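Local coordinates for single-stranded DNA-binding protein (Thermus thermophilus, PDB 2CWA), which binds single-stranded DNA and probably recruits partner proteins to it during DNA replication, recombination and repair, at residues L34-D38 with P122-A127; V50-H54 with D117-R123; R81-Q86 with R169-V173. All coordinates share one frame; numbering follows the deposited sequence.

In the fold
Each chain of this protein carries two SSB-family regions of the OB clan. Interactions 1 and 2 join strands 28-39 and 49-59 to the chain around 117-127, and interaction 3 joins the two regions. Interactions 1 and 2 lie side by side, their centres 7 Å apart: they share P122 and R123, and strand 28-39 runs antiparallel to strand 49-59, with L34 O probably accepting a hydrogen bond from H54 N at 2.7 Å. Interaction 3 lies on the opposite side of the chain's centre, about 25 Å from interaction 1 and 26 Å from interaction 2, centre to centre. There the first SSB region meets the second.

Interaction 1: residues L34-D38 with P122-A127; sequences LAGQD and PRLRAA
Q37 meets the segment 122-127 with both its backbone and its side chain. Its N-H donates to L124 O at 2.7 Å, while A35 O accepts a nearly straight bond from L124 N. Q37 O in turn accepts from A127 N at 3.1 Å. Between these bonds the backbone of G36 passes close to L124, its CA 3.2 Å from L124 O in a CA-H...O contact, and the methyl of A127 packs against the same CA; a side chain at G36 would collide with that methyl.

The Q37 side chain crosses that of R123 at about a right angle, the amide and guanidinium planes 68° apart, and its OE1 takes two weak bonds from the guanidinium, from NH2 at 2.8 Å and from NE at 3.2 Å. CG of Q37 sits between its own backbone N and carbonyl carbon (chi1 64°), and the extended chain beyond it runs beside R125, pointing the same way. A35 CB rests against R123 CG. At the far end a water donates to both D38 OD2 and A127 O, tying the loop to the strand.

Farther out, strand 49-59 pairs with the other edge of 34-38, and the L124 side chain reaches I11 and L75. Strand 122-125 lies between 28-39 and 114-116, adding a short parallel pairing to the OB-type beta structure.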
# COMPACT_ATOMS: atom_id res chain seq x y z
N LEU A 34 4.37 1.08 9.33
CA LEU A 34 3.61 2.31 9.51
C LEU A 34 2.18 1.93 9.79
O LEU A 34 1.62 1.05 9.14
CB LEU A 34 3.67 3.20 8.26
CG LEU A 34 4.89 4.12 8.15
CD1 LEU A 34 6.15 3.29 8.04
CD2 LEU A 34 4.73 5.03 6.92
N ALA A 35 1.58 2.61 10.76
CA ALA A 35 0.21 2.33 11.14
C ALA A 35 -0.61 3.61 11.15
O ALA A 35 -0.16 4.65 11.64
CB ALA A 35 0.17 1.67 12.52
N GLY A 36 -1.82 3.52 10.61
CA GLY A 36 -2.70 4.67 10.58
C GLY A 36 -4.14 4.24 10.44
O GLY A 36 -4.45 3.07 10.21
N GLN A 37 -5.04 5.19 10.61
CA GLN A 37 -6.46 4.89 10.48
C GLN A 37 -7.17 6.14 10.01
O GLN A 37 -6.63 7.25 10.11
CB GLN A 37 -7.04 4.43 11.82
CG GLN A 37 -7.01 5.48 12.91
CD GLN A 37 -7.67 4.98 14.19
OE1 GLN A 37 -7.26 3.97 14.76
NE2 GLN A 37 -8.69 5.70 14.65
N ASP A 38 -8.38 5.96 9.50
CA ASP A 38 -9.14 7.09 9.02
C ASP A 38 -10.61 6.71 8.99
O ASP A 38 -10.96 5.54 9.17
CB ASP A 38 -8.68 7.49 7.62
CG ASP A 38 -8.97 8.95 7.30
OD1 ASP A 38 -9.52 9.66 8.17
OD2 ASP A 38 -8.64 9.39 6.18
N PRO A 122 0.89 2.06 18.50
CA PRO A 122 0.22 3.28 18.05
C PRO A 122 -0.17 3.30 16.58
O PRO A 122 0.52 2.72 15.73
CB PRO A 122 1.23 4.37 18.39
CG PRO A 122 2.53 3.69 18.15
CD PRO A 122 2.31 2.32 18.80
N ARG A 123 -1.29 3.95 16.29
CA ARG A 123 -1.80 4.12 14.92
C ARG A 123 -2.19 5.59 14.81
O ARG A 123 -2.88 6.12 15.69
CB ARG A 123 -3.04 3.26 14.66
CG ARG A 123 -2.80 1.76 14.68
CD ARG A 123 -3.98 1.02 14.07
NE ARG A 123 -5.25 1.44 14.66
CZ ARG A 123 -6.37 0.71 14.61
NH1 ARG A 123 -6.36 -0.47 14.01
NH2 ARG A 123 -7.48 1.16 15.17
N LEU A 124 -1.76 6.24 13.74
CA LEU A 124 -2.09 7.65 13.54
C LEU A 124 -3.53 7.82 13.04
O LEU A 124 -3.93 7.20 12.06
CB LEU A 124 -1.13 8.30 12.52
CG LEU A 124 -1.37 9.78 12.18
CD1 LEU A 124 -1.16 10.65 13.41
CD2 LEU A 124 -0.42 10.21 11.06
N ARG A 125 -4.29 8.67 13.73
CA ARG A 125 -5.67 8.94 13.32
C ARG A 125 -5.59 9.97 12.19
O ARG A 125 -4.71 10.82 12.18
CB ARG A 125 -6.47 9.50 14.49
CG ARG A 125 -6.44 8.61 15.73
CD ARG A 125 -7.37 9.11 16.81
NE ARG A 125 -8.77 8.95 16.43
CZ ARG A 125 -9.80 9.28 17.21
NH1 ARG A 125 -9.58 9.80 18.42
NH2 ARG A 125 -11.04 9.10 16.78
N ALA A 126 -6.51 9.88 11.23
CA ALA A 126 -6.53 10.80 10.08
C ALA A 126 -5.20 10.72 9.32
O ALA A 126 -4.65 11.74 8.90
CB ALA A 126 -6.79 12.23 10.55
N ALA A 127 -4.70 9.50 9.15
CA ALA A 127 -3.44 9.26 8.46
C ALA A 127 -3.54 9.46 6.95
O ALA A 127 -4.62 9.71 6.41
CB ALA A 127 -2.95 7.83 8.76
O HOH W 1 -6.93 11.15 6.72

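Interaction 2: residues V50-H54 with D117-R123; sequences VSWYH and DSRGQPR
The Y53 ring, with CG anti to the carbonyl carbon (chi1 -70°), ends beside the turn D117-G120, and its hydroxyl reaches the D117 carboxylate. Y53 OH donates to D117 OD2 at a very short 2.4 Å, the ring and carboxylate planes standing 33° apart. R119 NH2 lies over one face of the ring, offset toward its rim and 3.9 Å from Y53 CZ; the cation-pi attraction is long and at most weak.

R123 crosses the tyrosine at about a right angle. Its CD comes within 3.0 Å of Y53 OH, and the guanidinium beyond lays one face on S51, whose CB lies 3.1 Å from NH1. An alanine in place of R123 is likely to leave a gap beside the Y53 hydroxyl and S51 CB, and to take from Q37 OE1 its guanidinium donors.

D117 opens a type I turn, and its OD1 accepts from Q121 N just past the turn at 2.7 Å, met from above the carboxylate plane, and weakly from R119 N within it. R119 NH2 lies 3.4 Å from D117 OD2, with no N-H aimed at it, and bonds weakly to Q121 OE1. The carboxylate therefore serves the turn with one oxygen and the tyrosine with the other. D117 OD2 and Q121 OE1, two acceptors, are 3.0 Å apart, and the arginine beside both probably eases their closeness at this largely surface contact.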
# COMPACT_ATOMS: atom_id res chain seq x y z
N VAL A 50 -11.49 2.74 8.74
CA VAL A 50 -10.46 1.86 8.20
C VAL A 50 -9.16 2.05 8.96
O VAL A 50 -8.86 3.14 9.44
CB VAL A 50 -10.23 2.13 6.70
CG1 VAL A 50 -11.48 1.82 5.91
CG2 VAL A 50 -9.82 3.58 6.50
N SER A 51 -8.39 0.97 9.07
CA SER A 51 -7.11 1.02 9.76
C SER A 51 -6.13 0.18 8.95
O SER A 51 -6.55 -0.71 8.20
CB SER A 51 -7.24 0.46 11.18
OG SER A 51 -7.65 -0.90 11.14
N TRP A 52 -4.84 0.45 9.10
CA TRP A 52 -3.84 -0.30 8.37
C TRP A 52 -2.47 -0.31 9.02
O TRP A 52 -2.10 0.60 9.77
CB TRP A 52 -3.71 0.25 6.94
CG TRP A 52 -3.58 1.75 6.86
CD1 TRP A 52 -4.58 2.65 6.60
CD2 TRP A 52 -2.38 2.52 7.03
NE1 TRP A 52 -4.08 3.93 6.60
CE2 TRP A 52 -2.74 3.88 6.86
CE3 TRP A 52 -1.05 2.20 7.31
CZ2 TRP A 52 -1.80 4.92 6.96
CZ3 TRP A 52 -0.12 3.23 7.42
CH2 TRP A 52 -0.50 4.58 7.24
N TYR A 53 -1.72 -1.37 8.73
CA TYR A 53 -0.36 -1.58 9.21
C TYR A 53 0.38 -1.94 7.93
O TYR A 53 0.14 -3.00 7.36
CB TYR A 53 -0.31 -2.75 10.19
CG TYR A 53 -0.98 -2.46 11.50
CD1 TYR A 53 -0.26 -1.91 12.56
CD2 TYR A 53 -2.34 -2.71 11.68
CE1 TYR A 53 -0.88 -1.62 13.78
CE2 TYR A 53 -2.97 -2.43 12.89
CZ TYR A 53 -2.23 -1.88 13.93
OH TYR A 53 -2.85 -1.59 15.13
N HIS A 54 1.27 -1.07 7.48
CA HIS A 54 2.00 -1.35 6.25
C HIS A 54 3.49 -1.45 6.48
O HIS A 54 4.10 -0.58 7.09
CB HIS A 54 1.71 -0.27 5.20
CG HIS A 54 0.37 -0.41 4.55
ND1 HIS A 54 -0.02 -1.54 3.88
CD2 HIS A 54 -0.68 0.45 4.46
CE1 HIS A 54 -1.24 -1.38 3.40
NE2 HIS A 54 -1.66 -0.17 3.74
N ASP A 117 -3.69 0.04 19.49
CA ASP A 117 -4.30 -1.26 19.25
C ASP A 117 -4.17 -2.19 20.46
O ASP A 117 -3.52 -1.85 21.45
CB ASP A 117 -3.70 -1.94 18.01
CG ASP A 117 -2.20 -2.16 18.12
OD1 ASP A 117 -1.70 -2.35 19.24
OD2 ASP A 117 -1.52 -2.16 17.07
N SER A 118 -4.79 -3.36 20.35
CA SER A 118 -4.78 -4.35 21.42
C SER A 118 -3.38 -4.77 21.86
O SER A 118 -3.21 -5.30 22.96
CB SER A 118 -5.55 -5.59 20.97
OG SER A 118 -4.93 -6.20 19.86
N ARG A 119 -2.39 -4.54 21.00
CA ARG A 119 -1.01 -4.91 21.31
C ARG A 119 -0.19 -3.74 21.85
O ARG A 119 1.02 -3.85 22.02
CB ARG A 119 -0.32 -5.48 20.07
CG ARG A 119 -0.95 -6.76 19.55
CD ARG A 119 -0.15 -7.34 18.38
NE ARG A 119 -0.12 -6.44 17.23
CZ ARG A 119 -1.19 -6.03 16.56
NH1 ARG A 119 -2.40 -6.45 16.92
NH2 ARG A 119 -1.06 -5.21 15.53
N GLY A 120 -0.86 -2.63 22.13
CA GLY A 120 -0.16 -1.46 22.64
C GLY A 120 0.60 -0.69 21.58
O GLY A 120 1.43 0.16 21.90
N GLN A 121 0.32 -0.97 20.31
CA GLN A 121 0.99 -0.28 19.21
C GLN A 121 0.20 0.94 18.75
O GLN A 121 -1.02 0.88 18.62
CB GLN A 121 1.19 -1.22 18.02
CG GLN A 121 1.93 -2.50 18.35
CD GLN A 121 2.03 -3.42 17.16
OE1 GLN A 121 1.04 -3.70 16.48
NE2 GLN A 121 3.23 -3.90 16.89
N PRO A 122 0.89 2.06 18.50
CA PRO A 122 0.22 3.28 18.05
C PRO A 122 -0.17 3.30 16.58
O PRO A 122 0.52 2.72 15.73
CB PRO A 122 1.23 4.37 18.39
CG PRO A 122 2.53 3.69 18.15
CD PRO A 122 2.31 2.32 18.80
N ARG A 123 -1.29 3.95 16.29
CA ARG A 123 -1.80 4.12 14.92
C ARG A 123 -2.19 5.59 14.81
O ARG A 123 -2.88 6.12 15.69
CB ARG A 123 -3.04 3.26 14.66
CG ARG A 123 -2.80 1.76 14.68
CD ARG A 123 -3.98 1.02 14.07
NE ARG A 123 -5.25 1.44 14.66
CZ ARG A 123 -6.37 0.71 14.61
NH1 ARG A 123 -6.36 -0.47 14.01
NH2 ARG A 123 -7.48 1.16 15.17

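Interaction 3: residues R81-Q86 with R169-V173; sequences RLEYRQ and RTHFV
Where the first SSB region meets the second, strands from the two cross at nearly a right angle, 98° between segments 81-85 and 169-173, so side chains and a ring nitrogen do the joining in place of sheet pairing. At the centre Y84 N donates to H171 ND1 at 3.0 Å in an almost straight bond, although the donor is tilted out of the imidazole plane. L82 O lies over the centre of one face of that imidazole, and NE2 is bonded to E161.

The Y84 ring lies across F172. With CG anti to the backbone N (chi1 180°), Y84 turns one face onto the F172 methylene, CB lying 4.0 Å from the ring centroid in a CH-pi contact. The phenylalanine ring then presents its edge to the same face, a T-shaped pair with planes 80° apart, and F172 CD2 comes to 3.3 Å of Y84 CE2. Beside this pair a water donates to both Y84 O and T170 O. Deeper in, L82 CD1 meets V173 CG2 at 4.3 Å, next to L97 and L133.

E83 OE1 is gripped by two arginines. R81 NH2 donates in its guanidinium plane at 3.1 Å, nearly in line with the C-O bond, whereas R169 NH2, at 3.0 Å, comes from above the carboxylate plane. The R169 chain is extended from CG to NE, and its guanidinium lies with one face on H171 CE1. R169 is also paired with E161, and R81 with D102.

R81 NH2 and R169 NH2 stand 3.8 Å apart, and E83, with D102 and E161, probably offsets this approach of like charges, while the histidine nitrogen accepts a strand N-H that meets no carbonyl of the crossing segment.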
# COMPACT_ATOMS: atom_id res chain seq x y z
N ARG A 81 7.08 3.49 -3.72
CA ARG A 81 6.45 2.84 -4.85
C ARG A 81 6.27 1.37 -4.54
O ARG A 81 6.89 0.84 -3.61
CB ARG A 81 7.35 3.01 -6.07
CG ARG A 81 8.79 2.64 -5.79
CD ARG A 81 9.75 3.26 -6.81
NE ARG A 81 11.12 3.13 -6.35
CZ ARG A 81 11.75 1.97 -6.19
NH1 ARG A 81 13.00 1.94 -5.76
NH2 ARG A 81 11.13 0.83 -6.49
N LEU A 82 5.43 0.71 -5.32
CA LEU A 82 5.17 -0.70 -5.15
C LEU A 82 6.16 -1.49 -5.99
O LEU A 82 6.50 -1.09 -7.10
CB LEU A 82 3.74 -1.02 -5.58
CG LEU A 82 2.67 -0.20 -4.83
CD1 LEU A 82 1.30 -0.59 -5.34
CD2 LEU A 82 2.77 -0.47 -3.34
N GLU A 83 6.61 -2.62 -5.46
CA GLU A 83 7.57 -3.45 -6.16
C GLU A 83 7.12 -4.91 -6.11
O GLU A 83 6.99 -5.50 -5.04
CB GLU A 83 8.94 -3.26 -5.50
CG GLU A 83 10.11 -3.88 -6.23
CD GLU A 83 11.43 -3.35 -5.71
OE1 GLU A 83 11.74 -2.17 -5.99
OE2 GLU A 83 12.14 -4.10 -5.02
N TYR A 84 6.88 -5.47 -7.29
CA TYR A 84 6.40 -6.84 -7.43
C TYR A 84 7.50 -7.87 -7.63
O TYR A 84 8.51 -7.60 -8.28
CB TYR A 84 5.44 -6.90 -8.60
CG TYR A 84 4.87 -8.27 -8.87
CD1 TYR A 84 3.80 -8.76 -8.12
CD2 TYR A 84 5.39 -9.07 -9.88
CE1 TYR A 84 3.27 -10.02 -8.36
CE2 TYR A 84 4.87 -10.33 -10.13
CZ TYR A 84 3.81 -10.80 -9.37
OH TYR A 84 3.28 -12.04 -9.61
N ARG A 85 7.29 -9.07 -7.09
CA ARG A 85 8.23 -10.18 -7.20
C ARG A 85 7.48 -11.51 -7.10
O ARG A 85 6.60 -11.67 -6.25
CB ARG A 85 9.29 -10.11 -6.10
CG ARG A 85 10.00 -11.44 -5.84
CD ARG A 85 11.14 -11.32 -4.83
NE ARG A 85 12.30 -10.65 -5.41
CZ ARG A 85 13.48 -10.51 -4.79
NH1 ARG A 85 13.65 -11.00 -3.57
NH2 ARG A 85 14.48 -9.89 -5.40
N GLN A 86 7.83 -12.46 -7.97
CA GLN A 86 7.20 -13.77 -7.96
C GLN A 86 8.10 -14.80 -7.28
O GLN A 86 9.00 -15.35 -7.92
CB GLN A 86 6.90 -14.25 -9.38
CG GLN A 86 5.83 -13.44 -10.09
CD GLN A 86 5.43 -14.04 -11.42
OE1 GLN A 86 4.59 -13.49 -12.13
NE2 GLN A 86 6.04 -15.17 -11.77
N ARG A 169 10.78 -3.56 -16.15
CA ARG A 169 10.04 -4.63 -15.48
C ARG A 169 8.57 -4.28 -15.29
O ARG A 169 8.17 -3.12 -15.40
CB ARG A 169 10.68 -4.94 -14.13
CG ARG A 169 10.77 -3.75 -13.20
CD ARG A 169 11.41 -4.13 -11.87
NE ARG A 169 11.50 -2.98 -10.97
CZ ARG A 169 11.97 -3.03 -9.73
NH1 ARG A 169 12.41 -4.18 -9.23
NH2 ARG A 169 12.01 -1.93 -8.99
N THR A 170 7.77 -5.30 -15.00
CA THR A 170 6.33 -5.11 -14.80
C THR A 170 5.92 -5.47 -13.38
O THR A 170 6.32 -6.50 -12.84
CB THR A 170 5.54 -6.00 -15.78
OG1 THR A 170 5.96 -5.72 -17.12
CG2 THR A 170 4.04 -5.74 -15.65
N HIS A 171 5.13 -4.59 -12.77
CA HIS A 171 4.63 -4.81 -11.42
C HIS A 171 3.14 -5.12 -11.53
O HIS A 171 2.38 -4.35 -12.10
CB HIS A 171 4.84 -3.56 -10.57
CG HIS A 171 6.27 -3.14 -10.48
ND1 HIS A 171 7.23 -3.89 -9.82
CD2 HIS A 171 6.92 -2.05 -10.96
CE1 HIS A 171 8.40 -3.29 -9.91
NE2 HIS A 171 8.24 -2.17 -10.60
N PHE A 172 2.73 -6.26 -10.99
CA PHE A 172 1.33 -6.67 -11.04
C PHE A 172 0.65 -6.27 -9.73
O PHE A 172 1.18 -6.52 -8.65
CB PHE A 172 1.24 -8.17 -11.26
CG PHE A 172 1.78 -8.61 -12.59
CD1 PHE A 172 1.04 -8.43 -13.76
CD2 PHE A 172 3.05 -9.17 -12.69
CE1 PHE A 172 1.55 -8.81 -15.00
CE2 PHE A 172 3.57 -9.55 -13.93
CZ PHE A 172 2.82 -9.37 -15.08
N VAL A 173 -0.51 -5.64 -9.85
CA VAL A 173 -1.25 -5.17 -8.68
C VAL A 173 -2.73 -5.54 -8.77
O VAL A 173 -3.37 -5.39 -9.82
CB VAL A 173 -1.14 -3.63 -8.55
CG1 VAL A 173 -1.77 -3.16 -7.25
CG2 VAL A 173 0.31 -3.20 -8.61
O HOH W 2 8.63 -6.98 -11.22